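Local atomic coordinates of Serine/threonine-protein kinase Tel1 (Chaetomium thermophilum, PDB entry 6SKY), a protein that probably phosphorylates serine and threonine residues of protein substrates to activate checkpoint signalling upon DNA damage, using ATP and magnesium. Residues F1890-A1895 with M2808-T2813; E2284-G2289 with S2388-N2393; F2295-D2300 with E2379-S2384; P2676-Y2681 with E2715-V2720. All blocks are in the same frame, centred on the assembly; numbering follows the deposited sequence.

Interaction 1 of 4, residues F1890-A1895 with M2808-T2813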
# COMPACT_ATOMS: atom_id res chain seq x y z
N PHE A 1890 -38.58 13.09 1.91
CA PHE A 1890 -39.23 13.74 3.04
C PHE A 1890 -38.21 14.36 3.98
O PHE A 1890 -38.46 15.43 4.54
CB PHE A 1890 -40.09 12.74 3.80
CG PHE A 1890 -41.37 12.41 3.11
CD1 PHE A 1890 -42.01 13.34 2.33
CD2 PHE A 1890 -41.93 11.17 3.25
CE1 PHE A 1890 -43.18 13.03 1.71
CE2 PHE A 1890 -43.10 10.86 2.63
CZ PHE A 1890 -43.73 11.79 1.86
N ALA A 1891 -37.07 13.71 4.18
CA ALA A 1891 -36.04 14.27 5.05
C ALA A 1891 -35.48 15.56 4.48
O ALA A 1891 -35.17 16.50 5.23
CB ALA A 1891 -34.92 13.25 5.25
N GLU A 1892 -35.35 15.65 3.16
CA GLU A 1892 -34.89 16.89 2.56
C GLU A 1892 -35.93 18.00 2.68
O GLU A 1892 -35.58 19.15 2.94
CB GLU A 1892 -34.51 16.65 1.11
CG GLU A 1892 -33.44 15.62 0.99
CD GLU A 1892 -32.33 16.06 0.08
OE1 GLU A 1892 -32.47 17.14 -0.52
OE2 GLU A 1892 -31.33 15.33 -0.03
N LEU A 1893 -37.20 17.67 2.48
CA LEU A 1893 -38.24 18.68 2.70
C LEU A 1893 -38.25 19.16 4.15
O LEU A 1893 -38.44 20.35 4.42
CB LEU A 1893 -39.60 18.12 2.31
CG LEU A 1893 -39.75 17.72 0.85
CD1 LEU A 1893 -41.12 17.17 0.60
CD2 LEU A 1893 -39.51 18.90 -0.02
N ALA A 1894 -38.02 18.25 5.10
CA ALA A 1894 -37.94 18.65 6.50
C ALA A 1894 -36.77 19.59 6.75
O ALA A 1894 -36.91 20.63 7.42
CB ALA A 1894 -37.82 17.42 7.38
N ALA A 1895 -35.59 19.24 6.23
CA ALA A 1895 -34.42 20.09 6.39
C ALA A 1895 -34.67 21.48 5.81
O ALA A 1895 -34.23 22.48 6.37
CB ALA A 1895 -33.20 19.45 5.74
N MET A 2808 -26.88 19.20 -5.16
CA MET A 2808 -26.29 17.93 -4.78
C MET A 2808 -26.94 17.30 -3.56
O MET A 2808 -26.65 16.14 -3.26
CB MET A 2808 -24.80 18.09 -4.51
CG MET A 2808 -23.98 18.23 -5.74
SD MET A 2808 -22.30 18.74 -5.41
CE MET A 2808 -21.82 19.13 -7.07
N GLY A 2809 -27.78 18.03 -2.85
CA GLY A 2809 -28.53 17.41 -1.78
C GLY A 2809 -28.25 17.92 -0.39
O GLY A 2809 -27.73 19.02 -0.20
N ILE A 2810 -28.59 17.10 0.60
CA ILE A 2810 -28.51 17.50 2.00
C ILE A 2810 -27.10 17.32 2.54
O ILE A 2810 -26.69 18.04 3.45
CB ILE A 2810 -29.56 16.71 2.80
CG1 ILE A 2810 -29.69 17.24 4.22
CG2 ILE A 2810 -29.23 15.23 2.83
CD1 ILE A 2810 -30.70 16.47 5.01
N THR A 2811 -26.35 16.36 2.02
CA THR A 2811 -24.91 16.25 2.26
C THR A 2811 -24.24 16.94 1.08
O THR A 2811 -24.14 16.38 -0.01
CB THR A 2811 -24.48 14.79 2.36
OG1 THR A 2811 -24.57 14.19 1.06
CG2 THR A 2811 -25.39 14.04 3.29
N LYS A 2812 -23.80 18.17 1.29
CA LYS A 2812 -23.57 19.07 0.17
C LYS A 2812 -22.48 18.59 -0.78
O LYS A 2812 -22.79 18.14 -1.88
CB LYS A 2812 -23.26 20.45 0.71
CG LYS A 2812 -24.21 20.85 1.81
CD LYS A 2812 -24.47 22.34 1.84
CE LYS A 2812 -23.25 23.10 2.32
NZ LYS A 2812 -23.55 24.54 2.48
N THR A 2813 -21.22 18.61 -0.35
CA THR A 2813 -20.14 18.09 -1.17
C THR A 2813 -19.63 16.75 -0.70
O THR A 2813 -18.95 16.06 -1.46
CB THR A 2813 -18.96 19.08 -1.22
OG1 THR A 2813 -18.95 19.87 -0.03
CG2 THR A 2813 -19.08 19.99 -2.41

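Interaction 2 of 4, residues E2284-G2289 with S2388-N2393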
# COMPACT_ATOMS: atom_id res chain seq x y z
N GLU A 2284 -2.05 -12.37 -37.96
CA GLU A 2284 -3.43 -11.95 -37.72
C GLU A 2284 -3.96 -12.68 -36.50
O GLU A 2284 -3.53 -13.79 -36.19
CB GLU A 2284 -4.30 -12.24 -38.94
CG GLU A 2284 -5.59 -11.44 -38.98
CD GLU A 2284 -5.41 -10.07 -39.59
OE1 GLU A 2284 -4.27 -9.71 -39.96
OE2 GLU A 2284 -6.42 -9.33 -39.71
N GLY A 2285 -4.89 -12.04 -35.81
CA GLY A 2285 -5.49 -12.61 -34.62
C GLY A 2285 -5.07 -11.84 -33.38
O GLY A 2285 -4.36 -10.84 -33.43
N ARG A 2286 -5.54 -12.34 -32.23
CA ARG A 2286 -5.24 -11.68 -30.97
C ARG A 2286 -3.90 -12.09 -30.39
O ARG A 2286 -3.26 -11.30 -29.69
CB ARG A 2286 -6.33 -11.95 -29.95
CG ARG A 2286 -7.60 -11.18 -30.23
CD ARG A 2286 -8.39 -10.94 -28.96
NE ARG A 2286 -9.64 -10.24 -29.22
CZ ARG A 2286 -10.52 -9.92 -28.29
NH1 ARG A 2286 -11.64 -9.28 -28.62
NH2 ARG A 2286 -10.29 -10.23 -27.02
N GLU A 2287 -3.45 -13.31 -30.66
CA GLU A 2287 -2.13 -13.74 -30.22
C GLU A 2287 -1.05 -12.88 -30.86
O GLU A 2287 -0.18 -12.32 -30.18
CB GLU A 2287 -1.94 -15.21 -30.56
CG GLU A 2287 -0.63 -15.81 -30.13
CD GLU A 2287 -0.45 -17.21 -30.67
OE1 GLU A 2287 -1.25 -17.62 -31.54
OE2 GLU A 2287 0.49 -17.91 -30.23
N ALA A 2288 -1.09 -12.75 -32.19
CA ALA A 2288 -0.13 -11.92 -32.88
C ALA A 2288 -0.28 -10.46 -32.49
O ALA A 2288 0.70 -9.73 -32.39
CB ALA A 2288 -0.28 -12.08 -34.39
N GLY A 2289 -1.52 -10.01 -32.27
CA GLY A 2289 -1.71 -8.65 -31.82
C GLY A 2289 -1.01 -8.37 -30.51
O GLY A 2289 -0.34 -7.35 -30.35
N SER A 2388 -5.50 -6.99 -34.66
CA SER A 2388 -6.65 -7.11 -33.78
C SER A 2388 -7.15 -5.72 -33.40
O SER A 2388 -6.56 -4.71 -33.77
CB SER A 2388 -6.31 -7.92 -32.53
OG SER A 2388 -5.46 -7.18 -31.67
N ASP A 2389 -8.25 -5.69 -32.65
CA ASP A 2389 -8.84 -4.46 -32.17
C ASP A 2389 -8.54 -4.18 -30.71
O ASP A 2389 -9.02 -3.19 -30.17
CB ASP A 2389 -10.35 -4.49 -32.36
CG ASP A 2389 -10.77 -4.11 -33.76
OD1 ASP A 2389 -10.47 -4.87 -34.70
OD2 ASP A 2389 -11.40 -3.05 -33.92
N GLU A 2390 -7.75 -5.04 -30.05
CA GLU A 2390 -7.49 -4.86 -28.63
C GLU A 2390 -6.79 -3.53 -28.37
O GLU A 2390 -7.13 -2.82 -27.43
CB GLU A 2390 -6.64 -6.01 -28.10
CG GLU A 2390 -7.31 -7.35 -28.14
CD GLU A 2390 -6.37 -8.46 -27.69
OE1 GLU A 2390 -5.25 -8.56 -28.23
OE2 GLU A 2390 -6.76 -9.24 -26.78
N HIS A 2391 -5.80 -3.20 -29.19
CA HIS A 2391 -4.98 -2.01 -29.00
C HIS A 2391 -5.24 -1.09 -30.18
O HIS A 2391 -4.70 -1.29 -31.27
CB HIS A 2391 -3.51 -2.39 -28.91
CG HIS A 2391 -3.26 -3.61 -28.08
ND1 HIS A 2391 -3.16 -4.87 -28.62
CD2 HIS A 2391 -3.10 -3.76 -26.75
CE1 HIS A 2391 -2.94 -5.75 -27.66
NE2 HIS A 2391 -2.90 -5.10 -26.51
N ASP A 2392 -6.07 -0.07 -29.97
CA ASP A 2392 -6.40 0.87 -31.02
C ASP A 2392 -5.95 2.28 -30.74
O ASP A 2392 -6.04 3.13 -31.64
CB ASP A 2392 -7.91 0.87 -31.30
CG ASP A 2392 -8.32 -0.21 -32.27
OD1 ASP A 2392 -7.42 -0.92 -32.77
OD2 ASP A 2392 -9.53 -0.34 -32.55
N ASN A 2393 -5.49 2.58 -29.54
CA ASN A 2393 -4.79 3.84 -29.31
C ASN A 2393 -3.35 3.77 -29.77
O ASN A 2393 -2.61 4.74 -29.57
CB ASN A 2393 -4.86 4.22 -27.84
CG ASN A 2393 -6.26 4.14 -27.30
OD1 ASN A 2393 -7.12 4.94 -27.65
ND2 ASN A 2393 -6.50 3.15 -26.45

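Interaction 3 of 4, residues F2295-D2300 with E2379-S2384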
# COMPACT_ATOMS: atom_id res chain seq x y z
N PHE A 2295 6.12 -5.94 -28.45
CA PHE A 2295 7.41 -5.57 -29.01
C PHE A 2295 7.47 -4.09 -29.36
O PHE A 2295 8.50 -3.45 -29.15
CB PHE A 2295 7.69 -6.43 -30.23
CG PHE A 2295 9.14 -6.54 -30.55
CD1 PHE A 2295 10.09 -6.14 -29.65
CD2 PHE A 2295 9.55 -7.03 -31.76
CE1 PHE A 2295 11.41 -6.23 -29.95
CE2 PHE A 2295 10.87 -7.12 -32.06
CZ PHE A 2295 11.80 -6.72 -31.16
N ALA A 2296 6.38 -3.53 -29.89
CA ALA A 2296 6.38 -2.12 -30.24
C ALA A 2296 6.51 -1.24 -29.00
O ALA A 2296 7.26 -0.26 -29.01
CB ALA A 2296 5.11 -1.77 -30.99
N VAL A 2297 5.79 -1.56 -27.93
CA VAL A 2297 5.89 -0.78 -26.71
C VAL A 2297 7.28 -0.90 -26.10
O VAL A 2297 7.83 0.08 -25.59
CB VAL A 2297 4.79 -1.20 -25.73
CG1 VAL A 2297 5.02 -0.58 -24.39
CG2 VAL A 2297 3.46 -0.77 -26.27
N PHE A 2298 7.89 -2.09 -26.17
CA PHE A 2298 9.27 -2.24 -25.71
C PHE A 2298 10.22 -1.34 -26.47
O PHE A 2298 11.00 -0.59 -25.87
CB PHE A 2298 9.70 -3.70 -25.83
CG PHE A 2298 11.14 -3.94 -25.52
CD1 PHE A 2298 11.56 -4.07 -24.22
CD2 PHE A 2298 12.07 -4.03 -26.53
CE1 PHE A 2298 12.88 -4.29 -23.94
CE2 PHE A 2298 13.38 -4.25 -26.25
CZ PHE A 2298 13.78 -4.38 -24.95
N CYS A 2299 10.19 -1.40 -27.81
CA CYS A 2299 11.11 -0.58 -28.59
C CYS A 2299 10.87 0.91 -28.37
O CYS A 2299 11.82 1.70 -28.30
CB CYS A 2299 10.98 -0.91 -30.07
SG CYS A 2299 11.60 -2.52 -30.54
N ASP A 2300 9.61 1.31 -28.25
CA ASP A 2300 9.31 2.71 -27.98
C ASP A 2300 9.90 3.14 -26.65
O ASP A 2300 10.52 4.20 -26.55
CB ASP A 2300 7.80 2.92 -27.98
CG ASP A 2300 7.42 4.36 -28.16
OD1 ASP A 2300 8.32 5.20 -28.32
OD2 ASP A 2300 6.21 4.66 -28.13
N GLU A 2379 7.27 -0.47 -37.39
CA GLU A 2379 6.77 -1.66 -38.06
C GLU A 2379 5.82 -2.45 -37.17
O GLU A 2379 4.78 -2.91 -37.63
CB GLU A 2379 7.94 -2.53 -38.49
CG GLU A 2379 7.56 -3.93 -38.86
CD GLU A 2379 8.75 -4.76 -39.22
OE1 GLU A 2379 9.86 -4.20 -39.31
OE2 GLU A 2379 8.59 -5.98 -39.41
N ASN A 2380 6.16 -2.60 -35.89
CA ASN A 2380 5.30 -3.39 -35.02
C ASN A 2380 4.04 -2.65 -34.61
O ASN A 2380 3.02 -3.29 -34.38
CB ASN A 2380 6.07 -3.86 -33.80
CG ASN A 2380 7.10 -4.90 -34.13
OD1 ASN A 2380 6.78 -5.96 -34.65
ND2 ASN A 2380 8.34 -4.61 -33.83
N TYR A 2381 4.07 -1.32 -34.52
CA TYR A 2381 2.81 -0.59 -34.33
C TYR A 2381 1.87 -0.83 -35.50
O TYR A 2381 0.68 -1.10 -35.32
CB TYR A 2381 3.07 0.90 -34.17
CG TYR A 2381 3.28 1.32 -32.75
CD1 TYR A 2381 2.49 0.82 -31.74
CD2 TYR A 2381 4.28 2.20 -32.40
CE1 TYR A 2381 2.67 1.20 -30.45
CE2 TYR A 2381 4.47 2.58 -31.11
CZ TYR A 2381 3.67 2.07 -30.14
OH TYR A 2381 3.86 2.45 -28.84
N LEU A 2382 2.40 -0.75 -36.72
CA LEU A 2382 1.54 -0.95 -37.88
C LEU A 2382 1.04 -2.39 -37.97
O LEU A 2382 -0.11 -2.62 -38.36
CB LEU A 2382 2.28 -0.57 -39.16
CG LEU A 2382 2.40 0.93 -39.34
CD1 LEU A 2382 3.14 1.21 -40.61
CD2 LEU A 2382 1.04 1.55 -39.38
N LEU A 2383 1.87 -3.36 -37.62
CA LEU A 2383 1.41 -4.75 -37.64
C LEU A 2383 0.38 -5.01 -36.55
O LEU A 2383 -0.55 -5.78 -36.76
CB LEU A 2383 2.59 -5.70 -37.49
CG LEU A 2383 3.53 -5.83 -38.67
CD1 LEU A 2383 4.65 -6.76 -38.32
CD2 LEU A 2383 2.79 -6.34 -39.87
N SER A 2384 0.54 -4.38 -35.39
CA SER A 2384 -0.42 -4.58 -34.32
C SER A 2384 -1.76 -3.95 -34.62
O SER A 2384 -2.79 -4.46 -34.18
CB SER A 2384 0.13 -4.01 -33.02
OG SER A 2384 -0.91 -3.50 -32.23

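Interaction 4 of 4, residues P2676-Y2681 with E2715-V2720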
# COMPACT_ATOMS: atom_id res chain seq x y z
N PRO A 2676 -34.83 33.03 -13.42
CA PRO A 2676 -36.26 33.08 -13.06
C PRO A 2676 -36.58 32.38 -11.75
O PRO A 2676 -37.45 32.84 -11.01
CB PRO A 2676 -36.93 32.40 -14.25
CG PRO A 2676 -36.03 32.61 -15.35
CD PRO A 2676 -34.66 32.52 -14.79
N ALA A 2677 -35.92 31.26 -11.46
CA ALA A 2677 -36.22 30.52 -10.25
C ALA A 2677 -35.87 31.30 -9.00
O ALA A 2677 -36.55 31.17 -7.98
CB ALA A 2677 -35.47 29.19 -10.26
N HIS A 2678 -34.83 32.13 -9.06
CA HIS A 2678 -34.42 32.88 -7.88
C HIS A 2678 -35.50 33.85 -7.45
O HIS A 2678 -35.69 34.07 -6.25
CB HIS A 2678 -33.12 33.61 -8.15
CG HIS A 2678 -31.91 32.83 -7.77
ND1 HIS A 2678 -31.55 32.61 -6.46
CD2 HIS A 2678 -30.97 32.22 -8.52
CE1 HIS A 2678 -30.44 31.90 -6.43
NE2 HIS A 2678 -30.07 31.64 -7.66
N GLU A 2679 -36.19 34.46 -8.40
CA GLU A 2679 -37.26 35.37 -8.05
C GLU A 2679 -38.60 34.67 -7.87
O GLU A 2679 -39.49 35.23 -7.24
CB GLU A 2679 -37.40 36.45 -9.11
CG GLU A 2679 -37.83 35.93 -10.44
CD GLU A 2679 -38.02 37.03 -11.45
OE1 GLU A 2679 -37.85 38.20 -11.07
OE2 GLU A 2679 -38.33 36.73 -12.62
N ARG A 2680 -38.75 33.47 -8.42
CA ARG A 2680 -39.98 32.72 -8.17
C ARG A 2680 -40.01 32.17 -6.75
O ARG A 2680 -41.07 32.16 -6.11
CB ARG A 2680 -40.11 31.60 -9.19
CG ARG A 2680 -41.10 30.55 -8.83
CD ARG A 2680 -41.43 29.70 -10.01
NE ARG A 2680 -40.30 28.90 -10.46
CZ ARG A 2680 -39.70 29.06 -11.63
NH1 ARG A 2680 -38.69 28.28 -11.96
NH2 ARG A 2680 -40.12 29.99 -12.47
N TYR A 2681 -38.88 31.72 -6.22
CA TYR A 2681 -38.88 31.11 -4.90
C TYR A 2681 -38.51 32.06 -3.78
O TYR A 2681 -38.82 31.76 -2.62
CB TYR A 2681 -37.95 29.90 -4.87
CG TYR A 2681 -38.40 28.80 -5.77
CD1 TYR A 2681 -39.45 27.98 -5.41
CD2 TYR A 2681 -37.80 28.58 -6.98
CE1 TYR A 2681 -39.87 26.98 -6.22
CE2 TYR A 2681 -38.22 27.58 -7.80
CZ TYR A 2681 -39.26 26.79 -7.42
OH TYR A 2681 -39.68 25.78 -8.25
N GLU A 2715 -25.51 37.42 0.95
CA GLU A 2715 -26.42 37.30 2.08
C GLU A 2715 -27.86 37.59 1.71
O GLU A 2715 -28.76 37.31 2.50
CB GLU A 2715 -25.98 38.22 3.21
CG GLU A 2715 -25.06 37.55 4.20
CD GLU A 2715 -24.26 38.52 5.03
OE1 GLU A 2715 -24.45 39.75 4.87
OE2 GLU A 2715 -23.43 38.07 5.84
N ARG A 2716 -28.11 38.14 0.52
CA ARG A 2716 -29.45 38.44 0.04
C ARG A 2716 -29.76 37.67 -1.23
O ARG A 2716 -30.51 38.14 -2.08
CB ARG A 2716 -29.61 39.94 -0.21
CG ARG A 2716 -29.45 40.79 1.01
CD ARG A 2716 -29.99 42.17 0.73
NE ARG A 2716 -31.36 42.11 0.24
CZ ARG A 2716 -32.00 43.13 -0.31
NH1 ARG A 2716 -33.25 42.99 -0.72
NH2 ARG A 2716 -31.39 44.30 -0.44
N PHE A 2717 -29.18 36.49 -1.38
CA PHE A 2717 -29.34 35.69 -2.58
C PHE A 2717 -29.19 34.24 -2.14
O PHE A 2717 -28.10 33.84 -1.74
CB PHE A 2717 -28.29 36.07 -3.62
CG PHE A 2717 -28.73 35.88 -5.03
CD1 PHE A 2717 -29.71 36.68 -5.58
CD2 PHE A 2717 -28.14 34.94 -5.83
CE1 PHE A 2717 -30.10 36.51 -6.87
CE2 PHE A 2717 -28.53 34.78 -7.12
CZ PHE A 2717 -29.51 35.57 -7.65
N HIS A 2718 -30.26 33.48 -2.20
CA HIS A 2718 -30.22 32.13 -1.70
C HIS A 2718 -30.33 31.13 -2.83
O HIS A 2718 -31.08 31.37 -3.78
CB HIS A 2718 -31.35 31.87 -0.70
CG HIS A 2718 -31.40 32.85 0.42
ND1 HIS A 2718 -32.12 34.02 0.35
CD2 HIS A 2718 -30.81 32.84 1.64
CE1 HIS A 2718 -31.98 34.69 1.48
NE2 HIS A 2718 -31.19 34.00 2.28
N PRO A 2719 -29.62 30.01 -2.77
CA PRO A 2719 -29.65 29.05 -3.87
C PRO A 2719 -31.02 28.39 -4.03
O PRO A 2719 -31.75 28.19 -3.07
CB PRO A 2719 -28.59 28.02 -3.47
CG PRO A 2719 -28.39 28.21 -2.03
CD PRO A 2719 -28.63 29.64 -1.75
N VAL A 2720 -31.34 28.05 -5.28
CA VAL A 2720 -32.63 27.47 -5.62
C VAL A 2720 -32.47 26.25 -6.51
O VAL A 2720 -33.44 25.79 -7.11
CB VAL A 2720 -33.54 28.49 -6.32
CG1 VAL A 2720 -33.82 29.64 -5.42
CG2 VAL A 2720 -32.89 28.95 -7.57

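Interaction 1 of 4, residues F1890-A1895 with M2808-T2813
Glu1892 lays its carboxylate over the backbone N and the CB branch of Ile2810, its side chain crossing that of the isoleucine obliquely. With CG anti to the carbonyl carbon and a bend at chi2 (-132°), the chain carries OE2 away from helix 1884-1898 to within 3.3 Å of Ile2810 N. The N-H...O angle of 129° makes this a weak hydrogen bond, and OE2 also lies 3.5 Å from Ile2810 CG2. Gly2809, just after helix 2802-2806, has a positive phi (116°), which suits a glycine and turns the chain so that the next N-H faces Glu1892. Nearly one turn further along helix 1884-1898, Ala1895 CB meets the end of the isoleucine, 4.0 Å from Ile2810 CD1. Leu1917 of helix 1916-1923 touches both Ala1891 and Ile2810. The contact thus joins a FAT-region helix to a kinase-region loop. An alanine in place of Glu1892 has no carboxylate for Ile2810 N or Arg2739, which would probably loosen the hold of the helix on the loop. Since Arg2739, salt-bridged through NH2 to OE2, is the stronger partner, it is likely to balance most of the charge of Glu1892, the loop N-H adding a minor share.

Interaction 2 of 4, residues E2284-G2289 with S2388-N2393
Glu2390, Arg2286 and Ser2388 carry most of this contact between the start of helix 2286-2303 and the loop that leaves helix 2348-2387, both in the FAT domain. Arg2286 runs extended from CG to NE, and Glu2390, also extended beyond CG, crosses it obliquely. Glu2390 CG sits 3.8 Å above one face of the guanidinium, offset toward its rim, while Glu2390 OE2 comes 3.2 Å from Arg2286 CD. The charged ends pair only loosely: Arg2286 NH2 and Glu2390 OE2 are 3.7 Å apart, a long salt bridge, with the guanidinium and carboxylate planes turned 36° from each other. The two groups therefore meet aslant, not in a flat two-pronged pairing. Ser2388 fills the inner part. Its CB is 3.6 Å from the O of Gly2285, the N-cap residue of the helix, and 4.2 Å from Arg2286 CG, and its OG, between backbone N and carbonyl carbon, lies 4.0 Å from Gly2289 CA. A CB built on Gly2289 would collide with that OG, so the bare CA lets the loop come close. The ND1-CE1 side of the His2391 ring comes near Gly2289 O, and the ring stacks on that of His2293, on the same helix. An alanine in place of Glu2390 lacks both the carboxylate and the CG over the guanidinium, so the arginine would probably be less well held against the loop. The contact thus depends more on alkyl and backbone packing than on directed bonds, and its one ion pair, at a partly solvent-open edge, is likely to be weakly binding.

Interaction 3 of 4, residues F2295-D2300 with E2379-S2384
An antiparallel helix pair of the alpha-solenoid FAT domain meets here: segments 2295-2300 and 2379-2384 approach to 8.6 Å between axes, at 153° between their N-to-C directions. The closest backbones are those of Ala2296 and Asn2380, with CA atoms 5.1 Å apart, and the small alanine makes that spacing possible. Ala2296 CB points at the opposite helix and does double duty. It touches Asn2380 CB at 3.6 Å, and it stands over one face of the Tyr2381 ring, 3.9 Å from the centroid and 14° off the ring normal, a CH-pi contact. The ring, with the alanine methyl over one face, slants across helix 2286-2303, so that its hydroxyl passes Val2297 CG2 and reaches Asp2300. To one side of the alanine, Asn2380 turns its amide toward Phe2295: ND2 is 3.4 Å from CD2 of the phenylalanine, with amide and ring planes inclined by roughly half a right angle. That ND2 also makes a weak hydrogen bond to Leu2376 O, one turn back on its own helix, which helps fix the amide. Beyond the pair, Phe2295 is packed against Leu2272 and Leu2276 of helix 2264-2279, while Tyr2381 leans on helix 2394-2404. At the tyrosine tip the planes are nearly perpendicular, the Asp2300 carboxylate standing at 87° to the ring, with Asp2300 CG anti to its own backbone N, which extends the carboxylate toward the tyrosine hydroxyl. Arg2397 NE forms a salt bridge with Asp2300 OD2, and the same oxygen takes a weak hydrogen bond from Tyr2381 OH at 3.3 Å.

Interaction 4 of 4, residues P2676-Y2681 with E2715-V2720
His2678 leaves helix 2670-2681 toward the loop between helices 2703-2714 and 2722-2726, and its CB first meets the tip of Phe2717, 4.1 Å from CZ. At the next atom the rings begin to overlap, His2678 CG lying 3.6 Å from Phe2717 CZ. The imidazole then keeps to the phenyl face, with His2678 NE2 3.5 Å from Phe2717 CE2. CE1 also lies over Phe2717 CE2, the His2718 carbonyl is at the ring edge, and His2678 ND1 faces Val2720 CG1 at 3.9 Å. The centroids are 4.1 Å apart and the planes inclined by 21°, which defines a face-to-face stack. On the opposite face Val2720 CG2 sits 3.8 Å from the imidazole centroid, only 5° off the normal, so this methyl stands over the middle of the ring in a CH-pi contact. Val2720 CG2 also touches Ala2677 CB at 3.7 Å, while its CG1 is 4.2 Å from Tyr2681 CB. At the tip, His2678 NE2 is hydrogen-bonded to Asp2803 OD1. The other carboxylate oxygen bonds Val2720 N, so Asp2803 links histidine and loop. Phe2717 in turn meets Tyr2943 edge-to-face. The contact thus ties this kinase-domain helix, which follows the strand containing the nucleotide-pocket residue Pro2669, to the loop. The bond to Asp2803 is consistent with a proton on NE2; the carboxylate might favour the charged imidazole, though the apolar faces would work against it.

Interaction 3 is the buried contact of the four; the others are partly buried. Interactions 2 and 3 share helix 2286-2303 and lie 11 Å apart between centres. Interaction 2 grips the helix start through a loose ion pair near solvent; interaction 3 packs its second half with an aromatic ring, a methyl and an amide. Interactions 1 and 4 sit about 17 Å apart between centres, and each sets a helix against a loop. In interaction 1 a carboxylate weakly bonded to a backbone N-H, beside a small apolar contact, links the FAT and kinase regions, whereas in interaction 4 stacked rings join two parts of the kinase region. The loop closed by interaction 1 contains the others.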